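Long-range contacts in beta-xylanase (Caldicellulosiruptor kristjanssonii, PDB 7NWN), which probably attaches a xylan-degrading, multimodular enzyme to plant polysaccharides through a family 9 carbohydrate-binding module that holds bound calcium ions: residues V94-D99 and F164-N169; L113-N118 and L131-K136; I50-T55 and R177-N182; V43-P48 and K60-W65. One frame throughout, in Å; residues are numbered along the deposited sequence. Where two conformers were deposited one is given.

Interaction 1: V94-D99 and F164-N169; sequences VEIFLD and FEFQVN. With CA (calcium ion), chain S.
E95 and Q167 pair across two antiparallel strands: E95 N donates to Q167 O at 2.7 Å and Q167 N returns a bond to E95 O, an exchange repeated by F97 and E165. On the tightly packed apolar face I96 CG2 lies 3.8 Å from F164 CE1 and V94 CB 4.0 Å from F166 CE1; V72, A74, V76 and A148 of the other sheet cover V94, I96 and F166. The other face is mixed: the F97 ring packs on E165, and the solvent side lies at Q167, which is partly exposed. With CG anti to its carbonyl carbon (chi1 -64°) and an extended chain, E95 brings OE2 to N169 ND2, which donates almost straight at 2.8 Å from above the carboxylate plane. R116 forms a salt bridge to OE2, and H114 bonds OE1. Q167 NE2 holds N169 OD1 at 2.8 Å, fixing the other end of that amide. With an alanine in place of E95, N169 ND2, R116 and H114 would probably each lose this carboxylate partner. D99 OD1 binds a calcium ion with D103, D111 and D112. Both strands have further neighbours, 112-118 and 177-182, consistent with the beta-sandwich of family 9 modules.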
# COMPACT_ATOMS: atom_id res chain seq x y z
N VAL A 94 -3.30 -7.64 0.97
CA VAL A 94 -2.55 -6.52 1.51
C VAL A 94 -3.53 -5.38 1.81
O VAL A 94 -4.55 -5.27 1.16
CB VAL A 94 -1.39 -6.06 0.59
CG1 VAL A 94 -0.42 -7.18 0.22
CG2 VAL A 94 -1.89 -5.34 -0.62
N GLU A 95 -3.21 -4.53 2.79
CA GLU A 95 -4.09 -3.40 3.11
C GLU A 95 -3.23 -2.14 3.12
O GLU A 95 -2.05 -2.18 3.51
CB GLU A 95 -4.62 -3.57 4.53
CG GLU A 95 -5.51 -4.80 4.69
CD GLU A 95 -6.19 -4.96 6.02
OE1 GLU A 95 -6.07 -4.05 6.88
OE2 GLU A 95 -6.82 -6.01 6.23
N ILE A 96 -3.84 -1.05 2.64
CA ILE A 96 -3.19 0.24 2.50
C ILE A 96 -4.08 1.23 3.24
O ILE A 96 -5.28 1.24 3.02
CB ILE A 96 -3.01 0.62 1.00
CG1 ILE A 96 -2.04 -0.38 0.33
CG2 ILE A 96 -2.45 2.05 0.83
CD1 ILE A 96 -2.26 -0.45 -1.17
N PHE A 97 -3.47 2.02 4.11
CA PHE A 97 -4.14 3.04 4.90
C PHE A 97 -3.53 4.39 4.53
O PHE A 97 -2.31 4.48 4.42
CB PHE A 97 -3.83 2.77 6.38
CG PHE A 97 -4.16 1.39 6.92
CD1 PHE A 97 -3.34 0.30 6.65
CD2 PHE A 97 -5.26 1.20 7.75
CE1 PHE A 97 -3.59 -0.95 7.21
CE2 PHE A 97 -5.52 -0.04 8.34
CZ PHE A 97 -4.68 -1.11 8.06
N LEU A 98 -4.38 5.43 4.39
CA LEU A 98 -3.89 6.77 4.09
C LEU A 98 -4.67 7.82 4.91
O LEU A 98 -5.91 7.79 4.96
CB LEU A 98 -4.06 7.04 2.59
CG LEU A 98 -3.26 8.23 2.04
CD1 LEU A 98 -1.75 7.97 2.09
CD2 LEU A 98 -3.72 8.55 0.61
N ASP A 99 -3.92 8.73 5.56
CA ASP A 99 -4.48 9.92 6.20
C ASP A 99 -3.99 11.09 5.34
O ASP A 99 -2.85 11.55 5.52
CB ASP A 99 -3.98 10.00 7.65
CG ASP A 99 -4.23 11.31 8.44
OD1 ASP A 99 -5.04 12.17 8.00
OD2 ASP A 99 -3.56 11.45 9.48
N PHE A 164 0.39 7.11 6.59
CA PHE A 164 0.32 5.92 5.76
C PHE A 164 0.55 4.71 6.65
O PHE A 164 1.44 4.74 7.49
CB PHE A 164 1.40 6.05 4.68
CG PHE A 164 1.58 4.84 3.80
CD1 PHE A 164 0.74 4.63 2.72
CD2 PHE A 164 2.56 3.91 4.09
CE1 PHE A 164 0.88 3.50 1.94
CE2 PHE A 164 2.67 2.75 3.32
CZ PHE A 164 1.86 2.58 2.24
N GLU A 165 -0.13 3.59 6.34
CA GLU A 165 0.23 2.28 6.88
C GLU A 165 0.10 1.24 5.75
O GLU A 165 -0.67 1.44 4.81
CB GLU A 165 -0.64 1.96 8.12
CG GLU A 165 -0.49 0.55 8.73
CD GLU A 165 0.88 0.13 9.24
OE1 GLU A 165 1.94 0.47 8.61
OE2 GLU A 165 0.94 -0.57 10.28
N PHE A 166 0.87 0.15 5.88
CA PHE A 166 0.87 -1.03 5.03
C PHE A 166 0.75 -2.27 5.94
O PHE A 166 1.48 -2.40 6.92
CB PHE A 166 2.16 -1.06 4.20
CG PHE A 166 2.24 -2.24 3.26
CD1 PHE A 166 1.52 -2.28 2.07
CD2 PHE A 166 2.99 -3.36 3.63
CE1 PHE A 166 1.58 -3.40 1.26
CE2 PHE A 166 3.04 -4.48 2.82
CZ PHE A 166 2.32 -4.49 1.63
N GLN A 167 -0.13 -3.20 5.56
CA GLN A 167 -0.31 -4.46 6.26
C GLN A 167 -0.47 -5.63 5.26
O GLN A 167 -1.12 -5.50 4.23
CB GLN A 167 -1.60 -4.40 7.09
CG GLN A 167 -1.74 -5.58 8.05
CD GLN A 167 -2.94 -5.34 8.95
OE1 GLN A 167 -2.99 -4.38 9.73
NE2 GLN A 167 -3.91 -6.22 8.83
N VAL A 168 0.09 -6.79 5.64
CA VAL A 168 -0.18 -8.03 4.94
C VAL A 168 -0.97 -8.91 5.90
O VAL A 168 -0.54 -9.09 7.03
CB VAL A 168 1.14 -8.72 4.58
CG1 VAL A 168 0.96 -10.14 4.03
CG2 VAL A 168 1.97 -7.84 3.64
N ASN A 169 -2.06 -9.48 5.41
CA ASN A 169 -2.77 -10.56 6.09
C ASN A 169 -2.31 -11.90 5.49
O ASN A 169 -2.39 -12.10 4.27
CB ASN A 169 -4.25 -10.41 5.81
CG ASN A 169 -4.76 -9.07 6.34
OD1 ASN A 169 -4.41 -8.66 7.46
ND2 ASN A 169 -5.61 -8.41 5.57
CA CA S . -7.18 12.40 7.87
O HOH W 1 -7.05 11.54 10.22

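Interaction 2: L113-N118 and L131-K136; sequences LHYRVN and LRFYTK
Y115, its CG anti to the carbonyl carbon (chi1 -68°), and F133, its CG anti to the backbone N (chi1 -173°), reach out from their strands and run antiparallel alongside each other, ring over CB. Their rings form an offset stack, with centroids 4.6 Å apart and planes only 8° from parallel. The offset lets each ring receive the other residue's CB over its face: Y115 CB sits 3.6 Å from the centroid of the F133 ring, and F133 CB lies 3.9 Å from that of the Y115 ring. On the far face of F133 rests CG2 of T135, while R116 O meets the ring's edge, 3.5 Å from F133 CE2. No hydrogen bond joins the two segments, because their strands belong to opposing sheets of the beta-sandwich; the aromatic pair fills the gap between them, with A148 and I150 of strand 143-151 also against F133. V117 and T135 approach tip to tip, V117 CG2 lying 3.7 Å from T135 OG1, a hydroxyl whose polar partners are N121 and K123. At the other end, Y115 OH is hydrogen-bonded to D129 O and lies 3.5 Å from R132 CB. The R132 chain bends at its third torsion and lays its guanidinium flat against L113, with L113 CD1 3.7 Å from R132 CZ. R132 NH2 meanwhile holds A151 O and makes a salt bridge to E100.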
# COMPACT_ATOMS: atom_id res chain seq x y z
N LEU A 113 -8.45 6.74 4.55
CA LEU A 113 -8.70 5.64 3.60
C LEU A 113 -8.14 4.36 4.18
O LEU A 113 -7.04 4.35 4.76
CB LEU A 113 -8.06 5.95 2.25
CG LEU A 113 -8.41 7.30 1.59
CD1 LEU A 113 -7.65 7.46 0.28
CD2 LEU A 113 -9.91 7.48 1.36
N HIS A 114 -8.89 3.27 3.95
CA HIS A 114 -8.40 1.94 4.28
C HIS A 114 -8.92 0.95 3.23
O HIS A 114 -10.12 0.65 3.17
CB HIS A 114 -8.80 1.57 5.72
CG HIS A 114 -8.35 0.22 6.17
ND1 HIS A 114 -8.93 -0.44 7.23
CD2 HIS A 114 -7.39 -0.60 5.69
CE1 HIS A 114 -8.35 -1.60 7.39
NE2 HIS A 114 -7.41 -1.72 6.46
N TYR A 115 -7.98 0.50 2.39
CA TYR A 115 -8.29 -0.35 1.24
C TYR A 115 -7.58 -1.69 1.44
O TYR A 115 -6.60 -1.75 2.18
CB TYR A 115 -7.76 0.30 -0.04
CG TYR A 115 -8.47 1.57 -0.44
CD1 TYR A 115 -9.85 1.62 -0.58
CD2 TYR A 115 -7.75 2.72 -0.73
CE1 TYR A 115 -10.49 2.80 -0.96
CE2 TYR A 115 -8.37 3.88 -1.18
CZ TYR A 115 -9.75 3.95 -1.25
OH TYR A 115 -10.36 5.10 -1.67
N ARG A 116 -8.08 -2.72 0.75
CA ARG A 116 -7.53 -4.08 0.84
C ARG A 116 -7.67 -4.71 -0.55
O ARG A 116 -8.65 -4.42 -1.24
CB ARG A 116 -8.37 -4.92 1.84
CG ARG A 116 -7.87 -6.36 2.10
CD ARG A 116 -8.81 -7.16 3.06
NE ARG A 116 -8.82 -6.54 4.40
CZ ARG A 116 -9.75 -5.69 4.86
NH1 ARG A 116 -10.83 -5.40 4.13
NH2 ARG A 116 -9.59 -5.13 6.05
N VAL A 117 -6.68 -5.53 -0.95
CA VAL A 117 -6.80 -6.30 -2.19
C VAL A 117 -6.14 -7.65 -1.92
O VAL A 117 -5.08 -7.71 -1.27
CB VAL A 117 -6.17 -5.56 -3.40
CG1 VAL A 117 -4.72 -5.14 -3.16
CG2 VAL A 117 -6.31 -6.31 -4.72
N ASN A 118 -6.83 -8.73 -2.32
CA ASN A 118 -6.26 -10.06 -2.16
C ASN A 118 -5.43 -10.46 -3.40
O ASN A 118 -5.41 -9.74 -4.39
CB ASN A 118 -7.36 -11.07 -1.79
CG ASN A 118 -8.24 -11.53 -2.93
OD1 ASN A 118 -8.00 -11.26 -4.10
ND2 ASN A 118 -9.28 -12.30 -2.60
N LEU A 131 -13.87 3.77 -5.66
CA LEU A 131 -13.63 4.28 -7.02
C LEU A 131 -12.25 4.92 -7.16
O LEU A 131 -11.79 5.08 -8.28
CB LEU A 131 -14.72 5.27 -7.43
CG LEU A 131 -16.00 4.63 -8.01
CD1 LEU A 131 -16.63 3.63 -7.03
CD2 LEU A 131 -17.01 5.70 -8.35
N ARG A 132 -11.58 5.25 -6.06
CA ARG A 132 -10.27 5.87 -6.09
C ARG A 132 -9.17 4.81 -6.22
O ARG A 132 -8.03 5.18 -6.45
CB ARG A 132 -10.03 6.65 -4.79
CG ARG A 132 -11.10 7.74 -4.61
CD ARG A 132 -10.95 8.39 -3.24
NE ARG A 132 -9.67 9.02 -3.08
CZ ARG A 132 -9.34 9.82 -2.09
NH1 ARG A 132 -10.23 10.10 -1.15
NH2 ARG A 132 -8.14 10.38 -2.05
N PHE A 133 -9.53 3.52 -6.05
CA PHE A 133 -8.55 2.44 -5.84
C PHE A 133 -8.53 1.57 -7.10
O PHE A 133 -9.57 1.07 -7.57
CB PHE A 133 -8.95 1.61 -4.61
CG PHE A 133 -7.99 0.55 -4.12
CD1 PHE A 133 -6.65 0.84 -3.94
CD2 PHE A 133 -8.48 -0.67 -3.65
CE1 PHE A 133 -5.77 -0.08 -3.39
CE2 PHE A 133 -7.61 -1.61 -3.08
CZ PHE A 133 -6.25 -1.34 -2.99
N TYR A 134 -7.33 1.47 -7.70
CA TYR A 134 -7.24 0.69 -8.93
C TYR A 134 -6.03 -0.24 -8.80
O TYR A 134 -4.94 0.25 -8.51
CB TYR A 134 -7.00 1.66 -10.09
CG TYR A 134 -6.83 1.05 -11.46
CD1 TYR A 134 -7.51 -0.10 -11.86
CD2 TYR A 134 -5.98 1.67 -12.37
CE1 TYR A 134 -7.34 -0.59 -13.15
CE2 TYR A 134 -5.80 1.20 -13.67
CZ TYR A 134 -6.49 0.05 -14.05
OH TYR A 134 -6.32 -0.40 -15.33
N THR A 135 -6.25 -1.55 -9.05
CA THR A 135 -5.21 -2.52 -8.69
C THR A 135 -5.09 -3.57 -9.79
O THR A 135 -6.07 -3.87 -10.48
CB THR A 135 -5.50 -3.24 -7.36
OG1 THR A 135 -6.72 -3.97 -7.54
CG2 THR A 135 -5.65 -2.29 -6.18
N LYS A 136 -3.90 -4.19 -9.84
CA LYS A 136 -3.66 -5.43 -10.57
C LYS A 136 -2.80 -6.32 -9.69
O LYS A 136 -2.02 -5.80 -8.87
CB LYS A 136 -2.86 -5.11 -11.84
CG LYS A 136 -3.66 -4.31 -12.85
CD LYS A 136 -4.81 -5.06 -13.45
CE LYS A 136 -5.50 -4.18 -14.48
NZ LYS A 136 -6.85 -4.72 -14.81

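Interaction 3: I50-T55 and R177-N182; sequences IYSATT and RVATIN
I50 and N182 form an antiparallel hydrogen-bonded pair, N182 N donating to I50 O at 2.8 Å, and Y51 faces I181 in the adjoining non-hydrogen-bonded pair. This short strand thus extends one sheet of the beta-sandwich along strand 177-182, which carries a classic beta bulge at V178 and A179 opposite E170. The I181 side chain runs alongside that of Y51. Its CB comes near I50 O; CG1 approaches Y51 CE2 to 3.8 Å; CG2 stands over the middle of the ring, 4.2 Å from the Y51 centroid; and CD1, at the tip, touches Y51 CE2 at 3.5 Å. Replacing Y51 by a serine would probably open a gap beside CG2 and CD1 of I181, which would lose the ring they pack against. Beyond Y51 the chain leaves the strand, yet S52 still grips T180 twice. S52 N donates to T180 O at 3.0 Å, and T180 N donates to S52 OG at 2.9 Å, the side-chain oxygen standing in for a backbone acceptor. The S52 chi1 of 68° turns OG back toward T180 N. S52 OG also donates to a water 2.7 Å away, and that water in turn donates to V178 O.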
# COMPACT_ATOMS: atom_id res chain seq x y z
N ILE A 50 7.01 -5.77 11.51
CA ILE A 50 6.14 -5.99 12.67
C ILE A 50 5.26 -7.20 12.38
O ILE A 50 4.24 -7.10 11.69
CB ILE A 50 5.33 -4.71 12.99
CG1 ILE A 50 6.25 -3.50 13.22
CG2 ILE A 50 4.28 -4.93 14.08
CD1 ILE A 50 5.52 -2.16 13.37
N TYR A 51 5.65 -8.34 12.93
CA TYR A 51 4.93 -9.58 12.76
C TYR A 51 4.08 -9.83 14.01
O TYR A 51 4.60 -9.70 15.10
CB TYR A 51 5.96 -10.70 12.64
CG TYR A 51 6.66 -10.71 11.31
CD1 TYR A 51 7.75 -9.90 11.05
CD2 TYR A 51 6.23 -11.57 10.31
CE1 TYR A 51 8.39 -9.93 9.82
CE2 TYR A 51 6.86 -11.61 9.08
CZ TYR A 51 7.93 -10.78 8.83
OH TYR A 51 8.49 -10.85 7.60
N SER A 52 2.81 -10.20 13.85
CA SER A 52 1.94 -10.64 14.92
C SER A 52 2.40 -11.97 15.53
O SER A 52 2.07 -12.23 16.69
CB SER A 52 0.50 -10.74 14.47
OG SER A 52 0.35 -11.81 13.54
N ALA A 53 3.09 -12.80 14.73
CA ALA A 53 3.54 -14.14 15.11
C ALA A 53 4.55 -14.64 14.10
O ALA A 53 4.66 -14.07 13.02
CB ALA A 53 2.38 -15.12 15.17
N THR A 54 5.26 -15.73 14.41
CA THR A 54 6.26 -16.24 13.48
C THR A 54 5.53 -16.88 12.30
O THR A 54 4.43 -17.42 12.47
CB THR A 54 7.23 -17.24 14.14
OG1 THR A 54 6.38 -18.32 14.50
CG2 THR A 54 7.92 -16.70 15.37
N THR A 55 6.14 -16.80 11.12
CA THR A 55 5.55 -17.20 9.84
C THR A 55 6.66 -17.19 8.80
O THR A 55 7.62 -16.44 8.95
CB THR A 55 4.43 -16.23 9.40
OG1 THR A 55 3.95 -16.74 8.16
CG2 THR A 55 4.88 -14.80 9.24
N ARG A 177 -6.94 -16.22 8.73
CA ARG A 177 -5.70 -15.49 8.95
C ARG A 177 -4.98 -16.04 10.17
O ARG A 177 -5.60 -16.21 11.21
CB ARG A 177 -5.98 -13.98 9.09
CG ARG A 177 -4.71 -13.18 9.37
CD ARG A 177 -4.99 -11.68 9.22
NE ARG A 177 -5.48 -11.24 10.51
CZ ARG A 177 -5.94 -10.02 10.79
NH1 ARG A 177 -6.00 -9.08 9.86
NH2 ARG A 177 -6.36 -9.76 12.02
N VAL A 178 -3.67 -16.27 10.05
CA VAL A 178 -2.84 -16.76 11.13
C VAL A 178 -1.78 -15.75 11.50
O VAL A 178 -1.12 -15.97 12.51
CB VAL A 178 -2.23 -18.14 10.84
CG1 VAL A 178 -3.34 -19.15 10.60
CG2 VAL A 178 -1.26 -18.15 9.67
N ALA A 179 -1.57 -14.71 10.68
CA ALA A 179 -0.51 -13.74 10.95
C ALA A 179 -0.78 -12.43 10.22
O ALA A 179 -1.53 -12.41 9.25
CB ALA A 179 0.85 -14.30 10.61
N THR A 180 -0.19 -11.35 10.74
CA THR A 180 -0.18 -10.05 10.11
C THR A 180 1.24 -9.55 10.09
O THR A 180 2.04 -9.93 10.94
CB THR A 180 -1.08 -8.99 10.77
OG1 THR A 180 -0.59 -8.78 12.10
CG2 THR A 180 -2.55 -9.33 10.73
N ILE A 181 1.53 -8.76 9.05
CA ILE A 181 2.76 -8.00 8.98
C ILE A 181 2.40 -6.53 8.80
O ILE A 181 1.53 -6.22 7.99
CB ILE A 181 3.64 -8.51 7.83
CG1 ILE A 181 3.66 -10.04 7.76
CG2 ILE A 181 5.05 -7.92 7.97
CD1 ILE A 181 4.55 -10.59 6.65
N ASN A 182 3.04 -5.66 9.59
CA ASN A 182 2.79 -4.23 9.53
C ASN A 182 4.09 -3.46 9.34
O ASN A 182 5.16 -3.94 9.72
CB ASN A 182 2.06 -3.71 10.76
CG ASN A 182 0.61 -4.11 10.72
OD1 ASN A 182 0.30 -5.28 11.02
ND2 ASN A 182 -0.25 -3.19 10.29
O HOH W 2 1.63 -7.23 12.42
O HOH W 3 -0.83 -14.06 14.38

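Interaction 4: V43-P48 and K60-W65; sequences VEWNIP and KFKLMW. With EDO (1,2-ethanediol), chain K.
W45 lies between two lysines of strand 58-66, its indole reached through CG anti to the carbonyl carbon (chi1 -71°). K62, with the same first torsion and an extended chain, runs over one face and puts CE 3.4 Å from the centroid of the W45 five-membered ring. K62 NZ continues into a cation-pi contact with that ring, a weak bond to V43 O, and another bond to W40 O. Over the opposite face, K60 CD sits 3.6 Å from the centroid of the W45 six-membered ring, and K60 NZ adds a second cation-pi contact; K60 has two conformers, so this half is less certain. The F61 chi1 of 70° sets one face of its ring against N46 CB, 3.8 Å from the F61 centroid, and F166 stacks on the ring from the interior. Backbone bonds close the pair, N46 N to F61 O at 2.7 Å and F61 N to N46 O at 3.0 Å. A 1,2-ethanediol, probably from the crystallisation liquor, bonds N46 OD1 and I47 N. A lone antiparallel bridge thus lays a loop along an edge strand of the four-stranded sheet, with the W45 indole held between the K60 and K62 side chains by CH-pi and cation-pi contacts.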
# COMPACT_ATOMS: atom_id res chain seq x y z
N VAL A 43 13.67 3.17 -7.05
CA VAL A 43 13.29 3.50 -5.68
C VAL A 43 13.51 2.25 -4.82
O VAL A 43 13.65 1.13 -5.33
CB VAL A 43 11.86 4.04 -5.56
CG1 VAL A 43 11.55 5.12 -6.60
CG2 VAL A 43 10.85 2.94 -5.66
N GLU A 44 13.53 2.46 -3.51
CA GLU A 44 13.97 1.44 -2.56
C GLU A 44 12.75 0.68 -2.01
O GLU A 44 11.66 1.26 -1.81
CB GLU A 44 14.80 2.19 -1.51
CG GLU A 44 14.84 1.54 -0.14
CD GLU A 44 15.23 2.47 1.00
OE1 GLU A 44 14.35 2.76 1.87
OE2 GLU A 44 16.41 2.91 1.02
N TRP A 45 12.98 -0.60 -1.73
CA TRP A 45 12.04 -1.45 -0.99
C TRP A 45 11.91 -0.98 0.47
O TRP A 45 12.87 -0.62 1.11
CB TRP A 45 12.49 -2.92 -1.03
CG TRP A 45 12.37 -3.62 -2.35
CD1 TRP A 45 13.41 -4.13 -3.09
CD2 TRP A 45 11.15 -4.02 -3.03
NE1 TRP A 45 12.92 -4.74 -4.21
CE2 TRP A 45 11.54 -4.70 -4.20
CE3 TRP A 45 9.78 -3.84 -2.79
CZ2 TRP A 45 10.61 -5.22 -5.11
CZ3 TRP A 45 8.85 -4.32 -3.69
CH2 TRP A 45 9.28 -5.01 -4.83
N ASN A 46 10.70 -0.95 0.99
CA ASN A 46 10.43 -0.80 2.41
C ASN A 46 10.06 -2.19 2.90
O ASN A 46 9.37 -2.89 2.17
CB ASN A 46 9.27 0.15 2.63
CG ASN A 46 9.54 1.50 1.97
OD1 ASN A 46 10.40 2.26 2.42
ND2 ASN A 46 8.87 1.77 0.87
N ILE A 47 10.63 -2.60 4.03
CA ILE A 47 10.47 -3.95 4.56
C ILE A 47 9.66 -3.84 5.85
O ILE A 47 10.15 -3.35 6.88
CB ILE A 47 11.83 -4.60 4.89
CG1 ILE A 47 12.88 -4.49 3.77
CG2 ILE A 47 11.61 -6.02 5.42
CD1 ILE A 47 12.62 -5.34 2.55
N PRO A 48 8.38 -4.25 5.86
CA PRO A 48 7.61 -4.20 7.11
C PRO A 48 8.14 -5.33 7.99
O PRO A 48 8.32 -6.46 7.51
CB PRO A 48 6.18 -4.40 6.61
CG PRO A 48 6.36 -5.28 5.38
CD PRO A 48 7.63 -4.80 4.73
N LYS A 60 7.56 -6.92 0.94
CA LYS A 60 8.22 -5.64 0.75
C LYS A 60 7.29 -4.78 -0.09
O LYS A 60 6.36 -5.28 -0.73
CB LYS A 60 9.59 -5.88 0.11
CG LYS A 60 9.59 -6.86 -1.06
CD LYS A 60 10.99 -7.13 -1.64
CE LYS A 60 11.10 -8.26 -2.66
NZ LYS A 60 12.52 -8.44 -3.09
N PHE A 61 7.54 -3.47 -0.08
CA PHE A 61 6.73 -2.61 -0.93
C PHE A 61 7.53 -1.36 -1.26
O PHE A 61 8.44 -1.00 -0.49
CB PHE A 61 5.38 -2.30 -0.28
CG PHE A 61 5.49 -1.39 0.92
CD1 PHE A 61 5.72 -1.90 2.19
CD2 PHE A 61 5.37 -0.00 0.76
CE1 PHE A 61 5.85 -1.05 3.29
CE2 PHE A 61 5.49 0.86 1.85
CZ PHE A 61 5.74 0.34 3.12
N LYS A 62 7.16 -0.74 -2.39
CA LYS A 62 7.72 0.52 -2.85
C LYS A 62 6.57 1.49 -3.02
O LYS A 62 5.44 1.06 -3.27
CB LYS A 62 8.43 0.30 -4.18
CG LYS A 62 9.71 -0.53 -4.05
CD LYS A 62 10.44 -0.75 -5.37
CE LYS A 62 11.80 -1.40 -5.14
NZ LYS A 62 12.56 -1.47 -6.39
N LEU A 63 6.90 2.78 -2.95
CA LEU A 63 5.91 3.84 -3.04
C LEU A 63 6.40 4.80 -4.10
O LEU A 63 7.62 4.95 -4.26
CB LEU A 63 5.81 4.58 -1.69
CG LEU A 63 5.16 3.81 -0.54
CD1 LEU A 63 5.00 4.70 0.72
CD2 LEU A 63 3.81 3.24 -0.95
N MET A 64 5.45 5.49 -4.74
CA MET A 64 5.78 6.51 -5.73
C MET A 64 4.58 7.44 -5.76
O MET A 64 3.47 7.01 -5.42
CB MET A 64 6.02 5.85 -7.09
CG MET A 64 6.77 6.71 -8.11
SD MET A 64 7.35 5.76 -9.55
CE MET A 64 8.51 4.66 -8.80
N TRP A 65 4.77 8.72 -6.12
CA TRP A 65 3.63 9.62 -6.26
C TRP A 65 3.71 10.42 -7.55
O TRP A 65 4.80 10.68 -8.04
CB TRP A 65 3.56 10.60 -5.08
CG TRP A 65 4.64 11.64 -5.06
CD1 TRP A 65 5.95 11.48 -4.69
CD2 TRP A 65 4.49 13.03 -5.41
NE1 TRP A 65 6.63 12.67 -4.77
CE2 TRP A 65 5.75 13.65 -5.19
CE3 TRP A 65 3.42 13.81 -5.88
CZ2 TRP A 65 5.96 15.01 -5.45
CZ3 TRP A 65 3.61 15.17 -6.07
CH2 TRP A 65 4.88 15.74 -5.91
C1 EDO K . 12.52 1.20 5.00
O1 EDO K . 11.38 1.99 4.88
C2 EDO K . 12.16 -0.12 5.59
O2 EDO K . 12.82 -1.10 4.86
O HOH W 4 9.72 3.12 -1.71

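Overall arrangement
Interactions 1 and 2 are buried, whereas 3 and 4 are only partly so. Interaction 1 is the hub: its strand 93-99 neighbours strand 112-118 of interaction 2 in the sheet, and its strand 161-171 neighbours strand 177-182 of interaction 3, where V168 N meets I181 O. Interactions 1 and 3 therefore bind strands within one sheet by backbone bonds, while interaction 2 crosses to the other sheet through side-chain packing centred on stacked rings, without a hydrogen bond. Interaction 4 lies on that other sheet and meets interaction 1 through F61 against F164 and F166. P48 touches N182, tying interaction 4 to interaction 3. Toward the surface, waters and lysine cation-pi contacts are added to the apolar packing.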